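Local coordinates for protein CsuE (Acinetobacter baumannii, PDB 6FJY) that probably mediates attachment to surfaces in biofilm formation, as the tip adhesion subunit of archaic chaperone-usher Csu pili, at residues Q28-S34 with G102-I108; V4-S10 with A167-L173; C35-L40 with V94-S98; T46-Y50 with F161-S165. All coordinates share one frame. Residue numbers count along the deposited sequence, not the author numbering.

Interaction 1 of 4, residues Q28-S34 with G102-I108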
# COMPACT_ATOMS: atom_id res chain seq x y z
N GLN D 28 -3.38 -9.81 -13.78
CA GLN D 28 -4.40 -10.74 -14.21
C GLN D 28 -5.74 -10.41 -13.56
O GLN D 28 -5.83 -10.24 -12.35
CB GLN D 28 -3.97 -12.16 -13.86
CG GLN D 28 -5.05 -13.20 -13.93
CD GLN D 28 -4.47 -14.60 -13.77
OE1 GLN D 28 -3.24 -14.78 -13.79
NE2 GLN D 28 -5.34 -15.58 -13.63
N PHE D 29 -6.78 -10.32 -14.39
CA PHE D 29 -8.14 -10.12 -13.91
C PHE D 29 -9.09 -11.01 -14.68
O PHE D 29 -8.77 -11.51 -15.77
CB PHE D 29 -8.57 -8.65 -14.02
CG PHE D 29 -8.89 -8.20 -15.42
CD1 PHE D 29 -7.90 -7.76 -16.27
CD2 PHE D 29 -10.20 -8.19 -15.87
CE1 PHE D 29 -8.20 -7.33 -17.55
CE2 PHE D 29 -10.51 -7.77 -17.15
CZ PHE D 29 -9.51 -7.33 -17.99
N ASN D 30 -10.27 -11.21 -14.11
CA ASN D 30 -11.29 -12.08 -14.70
C ASN D 30 -11.97 -11.39 -15.88
O ASN D 30 -12.45 -10.26 -15.76
CB ASN D 30 -12.30 -12.49 -13.65
CG ASN D 30 -11.64 -13.12 -12.45
OD1 ASN D 30 -10.48 -13.53 -12.51
ND2 ASN D 30 -12.37 -13.19 -11.35
N SER D 31 -11.97 -12.07 -17.02
CA SER D 31 -12.45 -11.47 -18.26
C SER D 31 -13.97 -11.38 -18.31
O SER D 31 -14.51 -10.50 -18.98
CB SER D 31 -11.96 -12.29 -19.44
OG SER D 31 -12.51 -13.60 -19.38
N GLY D 32 -14.66 -12.29 -17.62
CA GLY D 32 -16.10 -12.44 -17.69
C GLY D 32 -16.53 -13.86 -18.04
O GLY D 32 -17.64 -14.26 -17.69
N LEU D 33 -15.66 -14.60 -18.72
CA LEU D 33 -15.90 -16.01 -19.00
C LEU D 33 -15.20 -16.87 -17.95
O LEU D 33 -14.13 -16.52 -17.43
CB LEU D 33 -15.41 -16.38 -20.41
CG LEU D 33 -16.02 -17.57 -21.17
CD1 LEU D 33 -15.18 -18.81 -21.02
CD2 LEU D 33 -17.44 -17.85 -20.73
N SER D 34 -15.82 -17.99 -17.62
CA SER D 34 -15.29 -18.97 -16.69
C SER D 34 -15.85 -20.34 -17.06
O SER D 34 -17.00 -20.45 -17.48
CB SER D 34 -15.65 -18.63 -15.23
OG SER D 34 -14.88 -17.53 -14.75
N GLY D 102 -12.21 -21.50 -12.61
CA GLY D 102 -12.02 -21.65 -14.04
C GLY D 102 -12.07 -20.34 -14.79
O GLY D 102 -12.62 -20.28 -15.90
N ASN D 103 -11.51 -19.28 -14.22
CA ASN D 103 -11.60 -17.97 -14.83
C ASN D 103 -10.69 -17.88 -16.04
O ASN D 103 -9.50 -18.18 -15.96
CB ASN D 103 -11.25 -16.88 -13.81
CG ASN D 103 -12.32 -16.69 -12.76
OD1 ASN D 103 -13.48 -17.06 -12.96
ND2 ASN D 103 -11.93 -16.14 -11.62
N LEU D 104 -11.26 -17.49 -17.16
CA LEU D 104 -10.43 -17.14 -18.29
C LEU D 104 -9.85 -15.76 -18.02
O LEU D 104 -10.61 -14.81 -17.81
CB LEU D 104 -11.22 -17.15 -19.58
CG LEU D 104 -10.35 -17.02 -20.82
CD1 LEU D 104 -9.38 -18.19 -20.92
CD2 LEU D 104 -11.21 -16.94 -22.04
N PRO D 105 -8.53 -15.61 -17.95
CA PRO D 105 -7.95 -14.34 -17.52
C PRO D 105 -7.65 -13.40 -18.68
O PRO D 105 -7.24 -13.81 -19.77
CB PRO D 105 -6.65 -14.77 -16.83
CG PRO D 105 -6.25 -15.99 -17.58
CD PRO D 105 -7.52 -16.69 -17.96
N PHE D 106 -7.90 -12.12 -18.43
CA PHE D 106 -7.36 -11.02 -19.19
C PHE D 106 -6.35 -10.28 -18.32
O PHE D 106 -6.25 -10.52 -17.11
CB PHE D 106 -8.46 -10.06 -19.66
CG PHE D 106 -9.22 -10.53 -20.88
CD1 PHE D 106 -9.10 -11.82 -21.36
CD2 PHE D 106 -10.06 -9.65 -21.56
CE1 PHE D 106 -9.80 -12.23 -22.49
CE2 PHE D 106 -10.76 -10.05 -22.68
CZ PHE D 106 -10.63 -11.34 -23.15
N TYR D 107 -5.62 -9.35 -18.93
CA TYR D 107 -4.52 -8.69 -18.25
C TYR D 107 -4.61 -7.19 -18.48
O TYR D 107 -4.93 -6.73 -19.58
CB TYR D 107 -3.15 -9.23 -18.74
CG TYR D 107 -2.99 -10.72 -18.52
CD1 TYR D 107 -2.46 -11.22 -17.33
CD2 TYR D 107 -3.38 -11.64 -19.49
CE1 TYR D 107 -2.32 -12.58 -17.12
CE2 TYR D 107 -3.24 -13.01 -19.28
CZ TYR D 107 -2.71 -13.48 -18.11
OH TYR D 107 -2.58 -14.83 -17.91
N ILE D 108 -4.34 -6.43 -17.42
CA ILE D 108 -4.18 -4.99 -17.50
C ILE D 108 -2.70 -4.67 -17.56
O ILE D 108 -1.90 -5.15 -16.74
CB ILE D 108 -4.85 -4.28 -16.31
CG1 ILE D 108 -6.35 -4.57 -16.30
CG2 ILE D 108 -4.61 -2.79 -16.39
CD1 ILE D 108 -7.11 -3.79 -15.24

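Interaction 2 of 4, residues V4-S10 with A167-L173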
# COMPACT_ATOMS: atom_id res chain seq x y z
N VAL D 4 -21.00 -17.05 -17.59
CA VAL D 4 -20.68 -15.70 -18.02
C VAL D 4 -21.13 -14.72 -16.94
O VAL D 4 -22.26 -14.81 -16.44
CB VAL D 4 -21.33 -15.37 -19.37
CG1 VAL D 4 -21.80 -13.95 -19.39
CG2 VAL D 4 -20.35 -15.62 -20.49
N SER D 5 -20.25 -13.79 -16.60
CA SER D 5 -20.43 -12.88 -15.48
C SER D 5 -21.20 -11.64 -15.92
O SER D 5 -20.70 -10.84 -16.71
CB SER D 5 -19.07 -12.50 -14.90
OG SER D 5 -19.22 -11.56 -13.85
N ALA D 6 -22.41 -11.47 -15.38
CA ALA D 6 -23.26 -10.34 -15.74
C ALA D 6 -22.88 -9.05 -15.02
O ALA D 6 -23.31 -7.97 -15.44
CB ALA D 6 -24.72 -10.67 -15.44
N SER D 7 -22.10 -9.13 -13.95
CA SER D 7 -21.70 -7.97 -13.17
C SER D 7 -20.37 -8.27 -12.48
O SER D 7 -19.76 -9.32 -12.72
CB SER D 7 -22.81 -7.60 -12.18
OG SER D 7 -23.70 -8.70 -12.01
N GLY D 8 -19.92 -7.35 -11.63
CA GLY D 8 -18.71 -7.58 -10.85
C GLY D 8 -17.60 -6.57 -11.07
O GLY D 8 -17.55 -5.90 -12.11
N THR D 9 -16.68 -6.47 -10.10
CA THR D 9 -15.58 -5.52 -10.17
C THR D 9 -14.25 -6.24 -9.98
O THR D 9 -14.08 -7.02 -9.03
CB THR D 9 -15.71 -4.41 -9.12
OG1 THR D 9 -14.50 -3.64 -9.09
CG2 THR D 9 -15.99 -4.99 -7.74
N SER D 10 -13.31 -5.95 -10.86
CA SER D 10 -11.93 -6.41 -10.73
C SER D 10 -11.07 -5.19 -10.42
O SER D 10 -11.02 -4.25 -11.22
CB SER D 10 -11.45 -7.10 -12.00
OG SER D 10 -12.44 -7.99 -12.51
N ALA D 167 -22.92 -14.93 -25.73
CA ALA D 167 -23.26 -14.63 -24.34
C ALA D 167 -22.38 -13.48 -23.85
O ALA D 167 -21.17 -13.48 -24.07
CB ALA D 167 -23.07 -15.85 -23.44
N ASP D 168 -23.00 -12.53 -23.17
CA ASP D 168 -22.38 -11.25 -22.84
C ASP D 168 -21.97 -11.22 -21.38
O ASP D 168 -22.81 -11.39 -20.49
CB ASP D 168 -23.34 -10.10 -23.15
CG ASP D 168 -23.73 -10.07 -24.60
OD1 ASP D 168 -22.90 -10.50 -25.44
OD2 ASP D 168 -24.86 -9.64 -24.91
N SER D 169 -20.68 -10.98 -21.13
CA SER D 169 -20.15 -10.70 -19.81
C SER D 169 -20.02 -9.20 -19.61
O SER D 169 -19.94 -8.42 -20.57
CB SER D 169 -18.80 -11.39 -19.59
OG SER D 169 -17.77 -10.81 -20.37
N LEU D 170 -20.00 -8.79 -18.35
CA LEU D 170 -19.97 -7.39 -17.95
C LEU D 170 -19.21 -7.29 -16.64
O LEU D 170 -19.56 -7.96 -15.67
CB LEU D 170 -21.39 -6.83 -17.79
CG LEU D 170 -21.67 -5.32 -17.91
CD1 LEU D 170 -23.11 -5.01 -17.46
CD2 LEU D 170 -20.67 -4.44 -17.18
N GLY D 171 -18.18 -6.45 -16.62
CA GLY D 171 -17.47 -6.20 -15.38
C GLY D 171 -16.91 -4.79 -15.36
O GLY D 171 -16.71 -4.17 -16.40
N SER D 172 -16.67 -4.31 -14.15
CA SER D 172 -16.05 -3.02 -13.91
C SER D 172 -14.59 -3.23 -13.53
O SER D 172 -14.26 -4.08 -12.71
CB SER D 172 -16.77 -2.26 -12.80
OG SER D 172 -16.04 -1.10 -12.46
N LEU D 173 -13.71 -2.44 -14.14
CA LEU D 173 -12.29 -2.48 -13.87
C LEU D 173 -11.88 -1.23 -13.10
O LEU D 173 -12.31 -0.12 -13.44
CB LEU D 173 -11.48 -2.59 -15.16
CG LEU D 173 -11.30 -3.94 -15.87
CD1 LEU D 173 -12.61 -4.71 -16.00
CD2 LEU D 173 -10.70 -3.71 -17.24

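Interaction 3 of 4, residues C35-L40 with V94-S98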
# COMPACT_ATOMS: atom_id res chain seq x y z
N CYS D 35 -15.01 -21.37 -16.91
CA CYS D 35 -15.39 -22.75 -17.22
C CYS D 35 -14.79 -23.69 -16.19
O CYS D 35 -13.58 -23.68 -15.97
CB CYS D 35 -14.93 -23.14 -18.63
SG CYS D 35 -15.70 -22.24 -19.98
N THR D 36 -15.65 -24.49 -15.55
CA THR D 36 -15.27 -25.59 -14.68
C THR D 36 -15.80 -26.90 -15.25
O THR D 36 -16.83 -26.92 -15.93
CB THR D 36 -15.81 -25.40 -13.25
OG1 THR D 36 -17.24 -25.34 -13.29
CG2 THR D 36 -15.26 -24.14 -12.61
N GLY D 37 -15.09 -27.99 -14.97
CA GLY D 37 -15.45 -29.27 -15.55
C GLY D 37 -15.08 -29.45 -17.01
O GLY D 37 -15.62 -30.35 -17.67
N PHE D 38 -14.19 -28.62 -17.55
CA PHE D 38 -13.76 -28.80 -18.92
C PHE D 38 -12.80 -29.99 -19.02
O PHE D 38 -11.99 -30.24 -18.12
CB PHE D 38 -13.09 -27.52 -19.43
CG PHE D 38 -12.01 -27.01 -18.52
CD1 PHE D 38 -12.30 -26.09 -17.52
CD2 PHE D 38 -10.71 -27.46 -18.64
CE1 PHE D 38 -11.32 -25.63 -16.67
CE2 PHE D 38 -9.71 -26.99 -17.79
CZ PHE D 38 -10.03 -26.08 -16.80
N SER D 39 -12.91 -30.74 -20.12
CA SER D 39 -11.98 -31.84 -20.37
C SER D 39 -10.58 -31.32 -20.63
O SER D 39 -10.38 -30.38 -21.39
CB SER D 39 -12.40 -32.65 -21.58
OG SER D 39 -11.40 -33.61 -21.86
N LEU D 40 -9.61 -31.98 -20.01
CA LEU D 40 -8.20 -31.79 -20.30
C LEU D 40 -7.66 -32.86 -21.22
O LEU D 40 -6.44 -33.04 -21.29
CB LEU D 40 -7.38 -31.75 -19.02
CG LEU D 40 -7.44 -30.42 -18.29
CD1 LEU D 40 -6.64 -30.48 -17.02
CD2 LEU D 40 -6.97 -29.29 -19.18
N VAL D 94 -8.14 -25.00 -23.21
CA VAL D 94 -8.74 -25.29 -21.92
C VAL D 94 -7.76 -25.04 -20.78
O VAL D 94 -8.17 -24.72 -19.66
CB VAL D 94 -9.28 -26.73 -21.88
CG1 VAL D 94 -10.73 -26.77 -22.38
CG2 VAL D 94 -8.41 -27.65 -22.72
N ASN D 95 -6.45 -25.14 -21.04
CA ASN D 95 -5.56 -24.97 -19.91
C ASN D 95 -5.22 -23.50 -19.63
O ASN D 95 -4.39 -23.22 -18.77
CB ASN D 95 -4.29 -25.82 -20.06
CG ASN D 95 -3.48 -25.48 -21.28
OD1 ASN D 95 -3.35 -24.32 -21.65
ND2 ASN D 95 -2.91 -26.50 -21.89
N LEU D 96 -5.90 -22.56 -20.31
CA LEU D 96 -5.88 -21.16 -19.90
C LEU D 96 -6.89 -20.85 -18.80
O LEU D 96 -6.80 -19.79 -18.16
CB LEU D 96 -6.15 -20.26 -21.10
CG LEU D 96 -5.02 -20.31 -22.14
CD1 LEU D 96 -5.09 -19.18 -23.14
CD2 LEU D 96 -3.63 -20.35 -21.43
N PHE D 97 -7.86 -21.73 -18.57
CA PHE D 97 -8.78 -21.54 -17.46
C PHE D 97 -8.01 -21.71 -16.16
O PHE D 97 -7.42 -22.77 -15.92
CB PHE D 97 -9.94 -22.52 -17.55
CG PHE D 97 -10.79 -22.32 -18.77
CD1 PHE D 97 -11.59 -21.19 -18.88
CD2 PHE D 97 -10.80 -23.25 -19.79
CE1 PHE D 97 -12.38 -20.99 -20.00
CE2 PHE D 97 -11.59 -23.06 -20.92
CZ PHE D 97 -12.37 -21.92 -21.02
N SER D 98 -8.02 -20.68 -15.33
CA SER D 98 -7.16 -20.59 -14.17
C SER D 98 -7.97 -20.52 -12.89
O SER D 98 -8.99 -19.84 -12.82
CB SER D 98 -6.25 -19.35 -14.26
OG SER D 98 -5.44 -19.21 -13.11

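Interaction 4 of 4, residues T46-Y50 with F161-S165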
# COMPACT_ATOMS: atom_id res chain seq x y z
N THR D 46 -11.47 -26.93 -28.55
CA THR D 46 -12.17 -25.94 -27.75
C THR D 46 -12.40 -24.73 -28.64
O THR D 46 -11.46 -24.00 -28.96
CB THR D 46 -11.37 -25.57 -26.50
OG1 THR D 46 -11.01 -26.76 -25.79
CG2 THR D 46 -12.20 -24.65 -25.61
N TYR D 47 -13.65 -24.52 -29.06
CA TYR D 47 -13.98 -23.35 -29.85
C TYR D 47 -14.26 -22.18 -28.93
O TYR D 47 -15.01 -22.31 -27.96
CB TYR D 47 -15.17 -23.60 -30.76
CG TYR D 47 -14.96 -24.66 -31.81
CD1 TYR D 47 -14.34 -24.37 -33.01
CD2 TYR D 47 -15.39 -25.96 -31.59
CE1 TYR D 47 -14.14 -25.35 -33.98
CE2 TYR D 47 -15.21 -26.94 -32.54
CZ TYR D 47 -14.59 -26.63 -33.74
OH TYR D 47 -14.42 -27.62 -34.67
N LEU D 48 -13.64 -21.04 -29.23
CA LEU D 48 -13.86 -19.82 -28.47
C LEU D 48 -13.42 -18.63 -29.31
O LEU D 48 -12.24 -18.55 -29.68
CB LEU D 48 -13.12 -19.85 -27.14
CG LEU D 48 -13.60 -18.85 -26.09
CD1 LEU D 48 -13.33 -19.40 -24.70
CD2 LEU D 48 -12.94 -17.49 -26.25
N LYS D 49 -14.35 -17.74 -29.61
CA LYS D 49 -14.05 -16.41 -30.11
C LYS D 49 -14.83 -15.41 -29.27
O LYS D 49 -15.88 -15.74 -28.71
CB LYS D 49 -14.39 -16.26 -31.61
CG LYS D 49 -15.80 -15.80 -31.94
CD LYS D 49 -16.01 -15.67 -33.47
CE LYS D 49 -17.39 -15.11 -33.81
NZ LYS D 49 -17.72 -15.14 -35.26
N TYR D 50 -14.30 -14.19 -29.15
CA TYR D 50 -14.93 -13.16 -28.35
C TYR D 50 -15.06 -11.88 -29.15
O TYR D 50 -14.43 -11.70 -30.20
CB TYR D 50 -14.17 -12.89 -27.03
CG TYR D 50 -12.77 -12.30 -27.17
CD1 TYR D 50 -12.57 -10.92 -27.22
CD2 TYR D 50 -11.66 -13.12 -27.22
CE1 TYR D 50 -11.29 -10.38 -27.34
CE2 TYR D 50 -10.39 -12.59 -27.33
CZ TYR D 50 -10.21 -11.23 -27.39
OH TYR D 50 -8.94 -10.72 -27.51
N PHE D 161 -21.66 -25.79 -38.55
CA PHE D 161 -20.86 -24.80 -37.83
C PHE D 161 -21.60 -23.49 -37.62
O PHE D 161 -21.86 -22.77 -38.58
CB PHE D 161 -19.55 -24.53 -38.56
CG PHE D 161 -18.55 -25.65 -38.46
CD1 PHE D 161 -18.71 -26.80 -39.21
CD2 PHE D 161 -17.45 -25.54 -37.62
CE1 PHE D 161 -17.80 -27.83 -39.12
CE2 PHE D 161 -16.53 -26.57 -37.53
CZ PHE D 161 -16.71 -27.72 -38.28
N ASN D 162 -21.93 -23.18 -36.37
CA ASN D 162 -22.58 -21.91 -36.06
C ASN D 162 -22.07 -21.43 -34.70
O ASN D 162 -22.24 -22.12 -33.70
CB ASN D 162 -24.10 -22.05 -36.04
CG ASN D 162 -24.82 -20.76 -36.40
OD1 ASN D 162 -24.36 -20.00 -37.26
ND2 ASN D 162 -25.95 -20.51 -35.75
N TRP D 163 -21.46 -20.24 -34.68
CA TRP D 163 -21.07 -19.64 -33.41
C TRP D 163 -22.28 -19.34 -32.53
O TRP D 163 -22.13 -19.24 -31.31
CB TRP D 163 -20.29 -18.34 -33.65
CG TRP D 163 -18.97 -18.50 -34.34
CD1 TRP D 163 -18.70 -18.25 -35.66
CD2 TRP D 163 -17.73 -18.90 -33.74
NE1 TRP D 163 -17.37 -18.49 -35.92
CE2 TRP D 163 -16.76 -18.90 -34.76
CE3 TRP D 163 -17.36 -19.28 -32.45
CZ2 TRP D 163 -15.43 -19.25 -34.52
CZ3 TRP D 163 -16.04 -19.64 -32.22
CH2 TRP D 163 -15.09 -19.62 -33.25
N GLY D 164 -23.46 -19.20 -33.13
CA GLY D 164 -24.65 -18.86 -32.37
C GLY D 164 -24.76 -17.37 -32.13
O GLY D 164 -24.10 -16.54 -32.77
N SER D 165 -25.60 -17.02 -31.16
CA SER D 165 -25.86 -15.62 -30.82
C SER D 165 -24.92 -15.07 -29.76
O SER D 165 -24.82 -13.85 -29.62
CB SER D 165 -27.31 -15.46 -30.35
OG SER D 165 -27.59 -16.32 -29.26

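Interaction 1 of 4, residues Q28-S34 with G102-I108
Strands 28-31 and 103-108 run antiparallel but splayed: their short axes approach to 4.4 Å, with 126° between the N-to-C directions. Phe29 and Phe106 form a hydrogen-bonded pair, Phe29 N to Phe106 O at 2.8 Å and Phe106 N to Phe29 O at 2.9 Å, flanked by the non-hydrogen-bonded pairs Gln28-Tyr107 and Asn30-Pro105. The register then slips by two residues before Ser34 meets Asn103, which defines a beta bulge. Across this slip the backbone turns a corner at Gly32, whose phi of 125° would drive a CB into the preceding carbonyl. Leu104 bridges both sides of the corner: its O accepts from Ser31 N (3.2 Å) and Ser31 OG (2.7 Å), while its N donates to Leu33 O at 3.0 Å. Beyond it, Ser34 OG donates to Asn103 OD1 in a very short bond of 2.3 Å.

On the buried face, Phe29 CZ packs on Phe106 CB (3.4 Å) and Phe29 CD1 on Ile108 CG1 (3.5 Å). Ser31 CB sits over the Phe106 ring, 3.5 Å from its centroid and 15° off the normal, a CH-pi contact. Trp131 covers Ser31, Leu33 and Leu104, and Leu127 and Leu173 close around Phe29. Paired strands with an aromatic and aliphatic inner face, one of them bent by a bulge, fit the wall of an Ig-like beta sandwich.

Interaction 2 of 4, residues V4-S10 with A167-L173
Parallel pairing of a strand near the N-terminus with a much later strand, as seen here, recalls the way the first strand of many Ig-like sandwiches joins the last. The evidence begins at Val4, whose CB points toward segment 167-173; Val4 CG2 lies 4.0 Å from Ala167 CB, and Trp131 flanks the valine. Ser5 makes the first polar link, its O accepting from Leu170 N at 2.7 Å, with Ser169 CA also near that oxygen at 3.2 Å. Ala6 and Ser7 direct their CB atoms away, and Ala6 O touches Leu170 CB at 3.2 Å. Between Ser5 and Gly8 the first segment advances three residues while its partner advances two, from Ser169 to Gly171, so the extra residue bows the chain outward. Gly8 ends this excursion at phi 120° and psi 159°, where a CB would clash with the preceding carbonyl. Regular parallel bridges follow, Thr9 with Ser172 (CA-CA 4.5 Å) and Ser10 with Leu173 (5.0 Å). Ser10 and Leu173 share the face that meets Phe29. On its other flank, segment 167-173 bonds through its backbone to strand 119-136, Asp168 makes a salt bridge with Lys130, and Ser169 OG bonds to Trp131. Ser172 shows the parallel pattern most clearly: its N donates to Gly8 O at 2.7 Å and its O accepts from Ser10 N at 2.8 Å.

Interaction 3 of 4, residues C35-L40 with V94-S98
Half of a disulfide rests on an aromatic ring here: Cys35, bonded to Cys2, places its CB 3.7 Å from the Phe97 ring centroid, 16° off the normal, a CH-pi contact over the face. Cys35 SG lies obliquely to the same ring, 4.1 Å from the Phe97 centroid and 3.5 Å from Phe97 CZ, a sulfur-aromatic contact. Phe38 extends the cluster. Its ring centroid is 5.0 Å from that of Phe97, with the planes at 38°, and Phe38 CE1 meets Phe97 CB at 3.5 Å. Phe38 CD2 also packs on Val94 CB at 3.6 Å, and Leu40 CD2 reaches Val94 CG2 at 4.2 Å. The joining is therefore apolar; Val94 O is used within its own short 3-10 turn, accepting from Phe97 N at 3.2 Å. The contact brings the loop after strand 33-35 against the connection between strands 85-87 and 103-110, with Val135 of strand 119-136 touching Cys35, Phe38 and Val94, and Leu104 of strand 103-110 lying against Phe97.

Interaction 4 of 4, residues T46-Y50 with F161-S165
Lys49 lies across the indole of Trp163, its ammonium over one ring and its methylene chain over the other. The motif is a cation-pi contact backed by CH-pi packing, laid on the outer face of an Ig-like beta sandwich. Lys49 NZ is 3.5 Å from the centroid of the Trp163 five-membered ring, 21° off its normal, and Lys49 CD is 3.6 Å from the centroid of the six-membered ring, 14° off its normal. With chi2, chi3 and chi4 all t, the lysine is extended and follows the long dimension of the indole. Strand 47-54 has partners along both edges, strands 85-87 and 119-136, so a loop can meet it here from above the sheet rather than as another strand; the closest CA pair, Lys49 with Trp163, is accordingly 8.4 Å apart. Tyr47 and Lys49 both direct CB toward the loop, whereas Leu48 directs its CB away. Trp163 thus covers the backbone between them, its CZ3 coming 4.0 Å from Leu48 C and 4.3 Å from Tyr47 CB. Phe132 of strand 119-136 touches the tryptophan and makes a second cation-pi contact with Lys49, while Asp87 touches the indole from strand 85-87. At the other end of the contact, where the loop resumes after unmodelled residues, Phe161 meets the tyrosine ring obliquely, its CE2 lying 3.7 Å from Tyr47 OH.

All four contacts lie on one side of the chain's centre, in the N-terminal sandwich. Interactions 1 and 2, centres about 10 Å apart, join where Gly32 O meets Ser5 N at 2.9 Å, probably hydrogen-bonded. Interaction 3 is nested inside the loop closed by interaction 1 and continues it: Gly102 O is 2.8 Å from Cys35 N, again a probable hydrogen bond. Interaction 4 backs onto interaction 1 through Leu48, whose CD1 is 4.2 Å from both Leu33 CD1 and Leu104 CD2, while Thr46 OG1 lies 3.4 Å from Val94 CG1 of interaction 3. Interactions 2 and 4 adjoin in sequence, their centres about 19 Å apart.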